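Her-1 protein (Caenorhabditis elegans, PDB 1SZH) dictates male development in the worm, probably acting directly in cell signalling during sex determination, and inhibits the function of TRA-2A. Local coordinates at residues K12-K17 against K53-V58; G34-C39 against L97-S102; V74-F79 against K124-C129. The protein carries 2 engineered substitutions. All coordinates share one frame; numbering follows the deposited sequence.

Interaction 1: residues K12-K17 against K53-V58; sequences KDAAEK and KCLQNV
Val58 reaches from helix 47-59 onto Ala14 of helix 8-18 and makes the largest single contribution to the contact. Its CB already lies 3.9 Å from Ala14 CB. From there CG1, anti to the backbone N (chi1 178°), runs on to Ala14 CA at 3.7 Å and to the carboxylate oxygen Asp13 OD1 at 3.6 Å, the Asp13 and Val58 side chains crossing at about a right angle. The other branch, CG2, lies 4.0 Å from Lys17 CD. The Lys17 stem is extended and lies against the valine, while Lys17 NZ binds Asp13 OD1 in a salt bridge of 3.0 Å, one helical turn back, on the syn lone pair. An alanine at Asp13 would probably leave Lys17 NZ without its mate and its stem freer to swing off Val58, with the polar contact on CG1 lost. Beside the valine, Leu55 CD2 closes on Ala14 CB at 3.7 Å. Cys54 SG, beside the Lys17 carbonyl, is joined by a disulfide to Cys18, a covalent tie between the same two helices. Segments 12-17 and 53-58 run at 143° with axes 9.0 Å apart, roughly antiparallel, and Met31 of helix 24-33 touches both Ala15 and Leu55, consistent with a three-helix bundle.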
loop_
_atom_site.group_PDB
_atom_site.type_symbol
_atom_site.label_atom_id
_atom_site.label_comp_id
_atom_site.label_asym_id
_atom_site.label_seq_id
_atom_site.Cartn_x
_atom_site.Cartn_y
_atom_site.Cartn_z
ATOM N N LYS A 12 -11.502 -0.149 15.916
ATOM C CA LYS A 12 -11.055 -0.276 17.296
ATOM C C LYS A 12 -10.574 -1.701 17.566
ATOM O O LYS A 12 -9.586 -1.899 18.266
ATOM C CB LYS A 12 -12.188 0.100 18.269
ATOM C CG LYS A 12 -12.515 1.586 18.255
ATOM C CD LYS A 12 -13.516 1.971 19.345
ATOM C CE LYS A 12 -12.896 1.787 20.719
ATOM N NZ LYS A 12 -13.711 2.368 21.826
ATOM N N ASP A 13 -11.252 -2.691 16.989
ATOM C CA ASP A 13 -10.851 -4.082 17.192
ATOM C C ASP A 13 -9.482 -4.341 16.562
ATOM O O ASP A 13 -8.629 -5.008 17.158
ATOM C CB ASP A 13 -11.882 -5.030 16.589
ATOM C CG ASP A 13 -11.581 -6.498 16.896
ATOM O OD1 ASP A 13 -11.508 -7.298 15.945
ATOM O OD2 ASP A 13 -11.424 -6.845 18.090
ATOM N N ALA A 14 -9.265 -3.806 15.361
ATOM C CA ALA A 14 -7.970 -3.997 14.688
ATOM C C ALA A 14 -6.852 -3.339 15.506
ATOM O O ALA A 14 -5.772 -3.906 15.649
ATOM C CB ALA A 14 -8.014 -3.406 13.278
ATOM N N ALA A 15 -7.105 -2.130 16.010
ATOM C CA ALA A 15 -6.105 -1.442 16.807
ATOM C C ALA A 15 -5.758 -2.255 18.062
ATOM O O ALA A 15 -4.588 -2.398 18.415
ATOM C CB ALA A 15 -6.603 -0.039 17.199
ATOM N N GLU A 16 -6.783 -2.794 18.712
ATOM C CA GLU A 16 -6.585 -3.588 19.930
ATOM C C GLU A 16 -5.781 -4.865 19.682
ATOM O O GLU A 16 -4.985 -5.285 20.531
ATOM C CB GLU A 16 -7.949 -3.953 20.527
ATOM C CG GLU A 16 -8.746 -2.743 21.015
ATOM C CD GLU A 16 -10.247 -3.004 21.074
ATOM O OE1 GLU A 16 -10.649 -4.188 21.070
ATOM O OE2 GLU A 16 -11.026 -2.023 21.133
ATOM N N LYS A 17 -5.980 -5.480 18.527
ATOM C CA LYS A 17 -5.297 -6.721 18.192
ATOM C C LYS A 17 -3.914 -6.543 17.611
ATOM O O LYS A 17 -3.085 -7.443 17.673
ATOM C CB LYS A 17 -6.132 -7.515 17.177
ATOM C CG LYS A 17 -7.461 -8.015 17.753
ATOM C CD LYS A 17 -8.296 -8.726 16.723
ATOM C CE LYS A 17 -9.528 -9.364 17.396
ATOM N NZ LYS A 17 -10.424 -10.011 16.401
ATOM N N LYS A 53 0.239 -5.646 8.151
ATOM C CA LYS A 53 -0.338 -6.934 7.788
ATOM C C LYS A 53 -1.390 -7.369 8.793
ATOM O O LYS A 53 -2.448 -7.875 8.407
ATOM C CB LYS A 53 0.784 -7.967 7.683
ATOM C CG LYS A 53 1.764 -7.603 6.587
ATOM C CD LYS A 53 2.886 -8.597 6.472
ATOM C CE LYS A 53 3.803 -8.236 5.311
ATOM N NZ LYS A 53 4.889 -9.250 5.110
ATOM N N CYS A 54 -1.118 -7.141 10.072
ATOM C CA CYS A 54 -2.081 -7.489 11.116
ATOM C C CYS A 54 -3.377 -6.672 10.898
ATOM O O CYS A 54 -4.489 -7.216 10.932
ATOM C CB CYS A 54 -1.450 -7.195 12.476
ATOM S SG CYS A 54 -2.449 -7.646 13.921
ATOM N N LEU A 55 -3.247 -5.358 10.697
ATOM C CA LEU A 55 -4.426 -4.531 10.488
ATOM C C LEU A 55 -5.232 -4.966 9.265
ATOM O O LEU A 55 -6.455 -5.058 9.317
ATOM C CB LEU A 55 -4.047 -3.038 10.379
ATOM C CG LEU A 55 -3.474 -2.442 11.670
ATOM C CD1 LEU A 55 -3.042 -0.995 11.356
ATOM C CD2 LEU A 55 -4.501 -2.434 12.789
ATOM N N GLN A 56 -4.556 -5.231 8.154
ATOM C CA GLN A 56 -5.272 -5.669 6.959
ATOM C C GLN A 56 -6.061 -6.962 7.209
ATOM O O GLN A 56 -7.203 -7.104 6.770
ATOM C CB GLN A 56 -4.286 -5.895 5.819
ATOM C CG GLN A 56 -3.738 -4.606 5.233
ATOM C CD GLN A 56 -4.042 -4.500 3.745
ATOM O OE1 GLN A 56 -3.712 -5.393 2.965
ATOM N NE2 GLN A 56 -4.657 -3.398 3.342
ATOM N N ASN A 57 -5.429 -7.881 7.932
ATOM C CA ASN A 57 -6.055 -9.162 8.231
ATOM C C ASN A 57 -7.304 -8.993 9.094
ATOM O O ASN A 57 -8.270 -9.739 8.923
ATOM C CB ASN A 57 -5.038 -10.109 8.894
ATOM C CG ASN A 57 -4.057 -10.721 7.893
ATOM O OD1 ASN A 57 -3.167 -11.501 8.269
ATOM N ND2 ASN A 57 -4.205 -10.367 6.618
ATOM N N VAL A 58 -7.316 -8.023 10.013
ATOM C CA VAL A 58 -8.519 -7.831 10.832
ATOM C C VAL A 58 -9.577 -7.020 10.077
ATOM O O VAL A 58 -10.732 -7.422 9.985
ATOM C CB VAL A 58 -8.201 -7.124 12.172
ATOM C CG1 VAL A 58 -9.500 -6.894 12.962
ATOM C CG2 VAL A 58 -7.225 -7.932 12.977
#

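Interaction 2: residues G34-C39 against L97-S102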
loop_
_atom_site.group_PDB
_atom_site.type_symbol
_atom_site.label_atom_id
_atom_site.label_comp_id
_atom_site.label_asym_id
_atom_site.label_seq_id
_atom_site.Cartn_x
_atom_site.Cartn_y
_atom_site.Cartn_z
ATOM N N GLY A 34 -6.852 6.914 6.627
ATOM C CA GLY A 34 -6.345 6.221 5.467
ATOM C C GLY A 34 -4.904 6.600 5.152
ATOM O O GLY A 34 -4.593 6.934 4.015
ATOM N N THR A 35 -4.032 6.559 6.153
ATOM C CA THR A 35 -2.622 6.904 5.952
ATOM C C THR A 35 -1.717 5.761 6.417
ATOM O O THR A 35 -2.176 4.785 7.026
ATOM C CB THR A 35 -2.248 8.175 6.757
ATOM O OG1 THR A 35 -2.456 7.940 8.163
ATOM C CG2 THR A 35 -3.108 9.333 6.315
ATOM N N PRO A 36 -0.408 5.865 6.134
ATOM C CA PRO A 36 0.522 4.818 6.559
ATOM C C PRO A 36 0.683 4.805 8.070
ATOM O O PRO A 36 0.396 5.788 8.764
ATOM C CB PRO A 36 1.836 5.208 5.882
ATOM C CG PRO A 36 1.390 5.952 4.655
ATOM C CD PRO A 36 0.217 6.774 5.154
ATOM N N ILE A 37 1.179 3.687 8.582
ATOM C CA ILE A 37 1.421 3.550 10.011
ATOM C C ILE A 37 2.739 4.243 10.408
ATOM O O ILE A 37 3.799 3.952 9.849
ATOM C CB ILE A 37 1.569 2.062 10.414
ATOM C CG1 ILE A 37 0.287 1.293 10.101
ATOM C CG2 ILE A 37 1.933 1.961 11.904
ATOM C CD1 ILE A 37 0.472 -0.230 10.015
ATOM N N ARG A 38 2.679 5.167 11.354
ATOM C CA ARG A 38 3.903 5.798 11.850
ATOM C C ARG A 38 3.850 5.377 13.321
ATOM O O ARG A 38 4.395 4.331 13.709
ATOM C CB ARG A 38 3.831 7.310 11.626
ATOM C CG ARG A 38 3.881 7.631 10.122
ATOM C CD ARG A 38 4.046 9.110 9.792
ATOM N NE ARG A 38 4.191 9.304 8.347
ATOM C CZ ARG A 38 4.308 10.485 7.743
ATOM N NH1 ARG A 38 4.301 11.609 8.454
ATOM N NH2 ARG A 38 4.430 10.543 6.420
ATOM N N CYS A 39 3.196 6.177 14.135
ATOM C CA CYS A 39 2.961 5.812 15.505
ATOM C C CYS A 39 4.121 5.556 16.454
ATOM O O CYS A 39 3.937 4.907 17.485
ATOM C CB CYS A 39 2.009 4.606 15.491
ATOM S SG CYS A 39 0.509 4.954 14.539
ATOM N N LEU A 97 -0.530 5.421 -0.760
ATOM C CA LEU A 97 -1.709 4.557 -0.810
ATOM C C LEU A 97 -1.355 3.112 -0.514
ATOM O O LEU A 97 -2.047 2.438 0.256
ATOM C CB LEU A 97 -2.363 4.620 -2.204
ATOM C CG LEU A 97 -3.084 5.920 -2.558
ATOM C CD1 LEU A 97 -3.334 5.981 -4.080
ATOM C CD2 LEU A 97 -4.376 5.991 -1.779
ATOM N N MET A 98 -0.278 2.634 -1.122
ATOM C CA MET A 98 0.089 1.226 -0.983
ATOM C C MET A 98 0.645 0.836 0.365
ATOM O O MET A 98 0.905 -0.342 0.607
ATOM C CB MET A 98 1.069 0.836 -2.102
ATOM C CG MET A 98 0.454 0.967 -3.516
ATOM S SD MET A 98 -0.793 -0.313 -3.900
ATOM C CE MET A 98 0.275 -1.742 -4.242
ATOM N N THR A 99 0.840 1.816 1.244
ATOM C CA THR A 99 1.312 1.511 2.589
ATOM C C THR A 99 0.266 1.935 3.648
ATOM O O THR A 99 0.572 1.976 4.837
ATOM C CB THR A 99 2.682 2.191 2.890
ATOM O OG1 THR A 99 2.596 3.596 2.612
ATOM C CG2 THR A 99 3.791 1.570 2.041
ATOM N N SER A 100 -0.963 2.234 3.202
ATOM C CA SER A 100 -2.067 2.662 4.082
ATOM C C SER A 100 -2.939 1.410 4.293
ATOM O O SER A 100 -3.747 1.055 3.447
ATOM C CB SER A 100 -2.856 3.795 3.413
ATOM O OG SER A 100 -2.018 4.939 3.306
ATOM N N PRO A 101 -2.799 0.748 5.449
ATOM C CA PRO A 101 -3.579 -0.477 5.675
ATOM C C PRO A 101 -5.088 -0.449 5.599
ATOM O O PRO A 101 -5.698 -1.479 5.265
ATOM C CB PRO A 101 -3.074 -0.968 7.032
ATOM C CG PRO A 101 -2.768 0.317 7.762
ATOM C CD PRO A 101 -2.055 1.128 6.666
ATOM N N SER A 102 -5.704 0.703 5.873
ATOM C CA SER A 102 -7.164 0.735 5.828
ATOM C C SER A 102 -7.786 1.087 4.480
ATOM O O SER A 102 -9.014 1.128 4.360
ATOM C CB SER A 102 -7.697 1.700 6.881
ATOM O OG SER A 102 -7.312 3.029 6.569
HETATM O O HOH W 1 -4.474 3.280 6.552
HETATM O O HOH W 2 2.017 1.387 6.959
#
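Ser100 presses its hydroxyl against the flat Thr35-Pro36 peptide: OG stands above one face, almost directly over Thr35 C at 3.2 Å. With OG anti to the carbonyl carbon (chi1 -66°), the hydroxyl lies over the peptide while hydrogen-bonding back to Asn96 O, near the end of helix 85-97. At the carbonyl end of the same peptide, water 1 donates to Thr35 O at 2.8 Å and accepts from Ser102 N, while Pro101 CD comes within 3.7 Å of Thr35 O. The Pro36 ring turns its CG to Thr99 OG1, 3.3 Å away, a hydroxyl hydrogen-bonded to Lys95 O and Asn96 O. Pro36 CA makes a bent CA-H...O contact with Thr99 O at 3.3 Å. Water 2 donates to that same Thr99 O at 2.6 Å and accepts from Ile37 N, so two waters stitch backbones that share no direct hydrogen bond. Apolar contact comes from Ile37 CG1, 4.0 Å from Pro101 CG. Ser102 OG, hydrogen-bonded to Met31 O, approaches Gly34 CA. Gly34, with positive phi, is the C-prime residue of the Schellman motif that ends helix 24-33, and the loop leaving it docks on the turn after helix 85-97.

Interaction 3: residues V74-F79 against K124-C129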
loop_
_atom_site.group_PDB
_atom_site.type_symbol
_atom_site.label_atom_id
_atom_site.label_comp_id
_atom_site.label_asym_id
_atom_site.label_seq_id
_atom_site.Cartn_x
_atom_site.Cartn_y
_atom_site.Cartn_z
ATOM N N VAL A 74 6.624 -1.458 -3.533
ATOM C CA VAL A 74 7.886 -1.174 -4.227
ATOM C C VAL A 74 7.652 -0.946 -5.728
ATOM O O VAL A 74 8.442 -0.284 -6.399
ATOM C CB VAL A 74 8.905 -2.322 -4.025
ATOM C CG1 VAL A 74 9.100 -2.617 -2.532
ATOM C CG2 VAL A 74 8.446 -3.546 -4.750
ATOM N N CYS A 75 6.545 -1.455 -6.244
ATOM C CA CYS A 75 6.221 -1.304 -7.665
ATOM C C CYS A 75 5.915 0.143 -8.043
ATOM O O CYS A 75 5.992 0.553 -9.207
ATOM C CB CYS A 75 5.025 -2.185 -8.010
ATOM S SG CYS A 75 5.285 -3.945 -7.714
ATOM N N CYS A 76 5.556 0.933 -7.043
ATOM C CA CYS A 76 5.215 2.330 -7.268
ATOM C C CYS A 76 6.338 3.157 -7.909
ATOM O O CYS A 76 6.066 4.174 -8.550
ATOM C CB CYS A 76 4.862 2.972 -5.930
ATOM S SG CYS A 76 3.346 2.410 -5.177
ATOM N N SER A 77 7.583 2.732 -7.721
ATOM C CA SER A 77 8.722 3.459 -8.251
ATOM C C SER A 77 8.661 3.638 -9.748
ATOM O O SER A 77 9.263 4.570 -10.289
ATOM C CB SER A 77 10.024 2.744 -7.876
ATOM O OG SER A 77 10.185 2.778 -6.470
ATOM N N VAL A 78 7.915 2.773 -10.426
ATOM C CA VAL A 78 7.863 2.885 -11.881
ATOM C C VAL A 78 7.249 4.179 -12.391
ATOM O O VAL A 78 7.568 4.633 -13.481
ATOM C CB VAL A 78 7.114 1.706 -12.538
ATOM C CG1 VAL A 78 5.607 1.838 -12.381
ATOM C CG2 VAL A 78 7.490 1.634 -14.006
ATOM N N PHE A 79 6.376 4.797 -11.605
ATOM C CA PHE A 79 5.726 6.011 -12.069
ATOM C C PHE A 79 6.648 7.202 -12.191
ATOM O O PHE A 79 6.360 8.129 -12.950
ATOM C CB PHE A 79 4.546 6.326 -11.170
ATOM C CG PHE A 79 3.453 5.320 -11.271
ATOM C CD1 PHE A 79 3.177 4.467 -10.192
ATOM C CD2 PHE A 79 2.742 5.167 -12.461
ATOM C CE1 PHE A 79 2.198 3.484 -10.309
ATOM C CE2 PHE A 79 1.762 4.189 -12.588
ATOM C CZ PHE A 79 1.491 3.339 -11.509
ATOM N N LYS A 124 0.556 -0.163 -16.629
ATOM C CA LYS A 124 0.613 -1.581 -16.984
ATOM C C LYS A 124 1.863 -2.214 -16.385
ATOM O O LYS A 124 1.823 -3.372 -15.956
ATOM C CB LYS A 124 0.597 -1.751 -18.505
ATOM C CG LYS A 124 -0.745 -1.399 -19.120
ATOM C CD LYS A 124 -0.760 -1.636 -20.631
ATOM C CE LYS A 124 -2.141 -1.349 -21.218
ATOM N NZ LYS A 124 -2.181 -1.468 -22.709
ATOM N N CYS A 125 2.962 -1.475 -16.343
ATOM C CA CYS A 125 4.196 -1.995 -15.754
ATOM C C CYS A 125 3.999 -2.186 -14.239
ATOM O O CYS A 125 4.444 -3.167 -13.655
ATOM C CB CYS A 125 5.339 -1.031 -16.011
ATOM S SG CYS A 125 6.920 -1.542 -15.380
ATOM N N PHE A 126 3.318 -1.235 -13.605
ATOM C CA PHE A 126 3.038 -1.328 -12.177
ATOM C C PHE A 126 2.248 -2.622 -11.922
ATOM O O PHE A 126 2.536 -3.374 -10.986
ATOM C CB PHE A 126 2.207 -0.084 -11.755
ATOM C CG PHE A 126 1.585 -0.177 -10.364
ATOM C CD1 PHE A 126 2.362 -0.008 -9.220
ATOM C CD2 PHE A 126 0.222 -0.420 -10.220
ATOM C CE1 PHE A 126 1.787 -0.083 -7.931
ATOM C CE2 PHE A 126 -0.381 -0.494 -8.930
ATOM C CZ PHE A 126 0.402 -0.330 -7.788
ATOM N N GLU A 127 1.250 -2.882 -12.756
ATOM C CA GLU A 127 0.446 -4.078 -12.575
ATOM C C GLU A 127 1.283 -5.330 -12.845
ATOM O O GLU A 127 1.137 -6.332 -12.144
ATOM C CB GLU A 127 -0.784 -4.027 -13.479
ATOM C CG GLU A 127 -1.839 -2.986 -13.035
ATOM C CD GLU A 127 -2.706 -3.450 -11.863
ATOM O OE1 GLU A 127 -2.175 -3.666 -10.747
ATOM O OE2 GLU A 127 -3.933 -3.598 -12.057
ATOM N N LYS A 128 2.161 -5.258 -13.837
ATOM C CA LYS A 128 3.019 -6.419 -14.142
ATOM C C LYS A 128 3.966 -6.701 -12.966
ATOM O O LYS A 128 4.220 -7.848 -12.598
ATOM C CB LYS A 128 3.795 -6.161 -15.436
ATOM C CG LYS A 128 4.721 -7.305 -15.876
ATOM C CD LYS A 128 5.184 -7.045 -17.309
ATOM C CE LYS A 128 5.805 -8.277 -17.940
ATOM N NZ LYS A 128 6.126 -8.002 -19.369
ATOM N N CYS A 129 4.515 -5.650 -12.374
ATOM C CA CYS A 129 5.379 -5.800 -11.219
ATOM C C CYS A 129 4.603 -6.519 -10.103
ATOM O O CYS A 129 5.153 -7.396 -9.446
ATOM C CB CYS A 129 5.837 -4.399 -10.759
ATOM S SG CYS A 129 6.838 -4.308 -9.290
#
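Cys75 and Cys129 are joined by a disulfide that fastens a 3-10 segment, consistent with the extended 3-10 helix described for this fold, to the alpha-helix 120-134. Cys75 SG and Cys129 SG are 2.2 Å apart and the bridge is left-handed, with a chi3 of -78°. Beside the bridge, Phe126 is the large group on the alpha-helical side. Its CG stands anti to the backbone N (chi1 168°), and the ring lies against the 3-10 backbone: the peptide atoms Cys75 C and Cys76 N sit at its edge, in the ring plane. Cys75 CB, coming at a slant, is 3.6 Å from Phe126 CD1.

Phe79 approaches the same residue from further along the 3-10 segment. The two rings are inclined at 42° with centroids 5.3 Å apart, an oblique pairing that is neither stacked nor T-shaped. Contact is made by the far end of Phe79, whose CZ touches Phe126 CB at 3.5 Å and whose CE1 reaches Phe126 CD1 at 3.7 Å. Val78 packs against both Phe79 and Phe126: CG1 stands 4.1 Å above the plane of the Phe79 ring, over its centre, and also meets Phe126 CB, the Val78 and Phe126 side chains crossing at about a right angle.

Around this group Leu109 and Ile112 of helix 105-115 touch the Phe126 ring, and Cys94 of helix 85-97 touches both phenylalanines. Cys94 is also the disulfide partner of Cys76, while Cys125 is bonded to Cys148, so three bridges converge on one buried patch. Two of their sulfurs take part in the apolar packing as well. Cys76 SG sits obliquely beside the Phe126 ring in a sulfur-aromatic contact, 4.0 Å from Phe126 CE1, and Val78 CG2 rests on Cys125 SG at 3.5 Å.

In the fold
Interaction 3, joining a 3-10 segment to helix 120-134, is fully buried and built from aromatic rings, valine and cystine sulfur. Interactions 1 and 2 are only partly buried. Interaction 1, pairing helices 8-18 and 47-59 and including exposed Lys17, lies across the chain's centre from interaction 3, about 27 Å between centres. Interaction 2, nearest that centre, joins the loops after helices 24-33 and 85-97 through backbone and water, so no two contacts share an element. It touches both others: Pro101 O accepts a probable hydrogen bond from Gln56 NE2 of interaction 1, where Leu55 packs on Ile37 and Pro101, and Met98 lies against Cys76 and Phe126 of interaction 3. Segment 97-102 thus touches both.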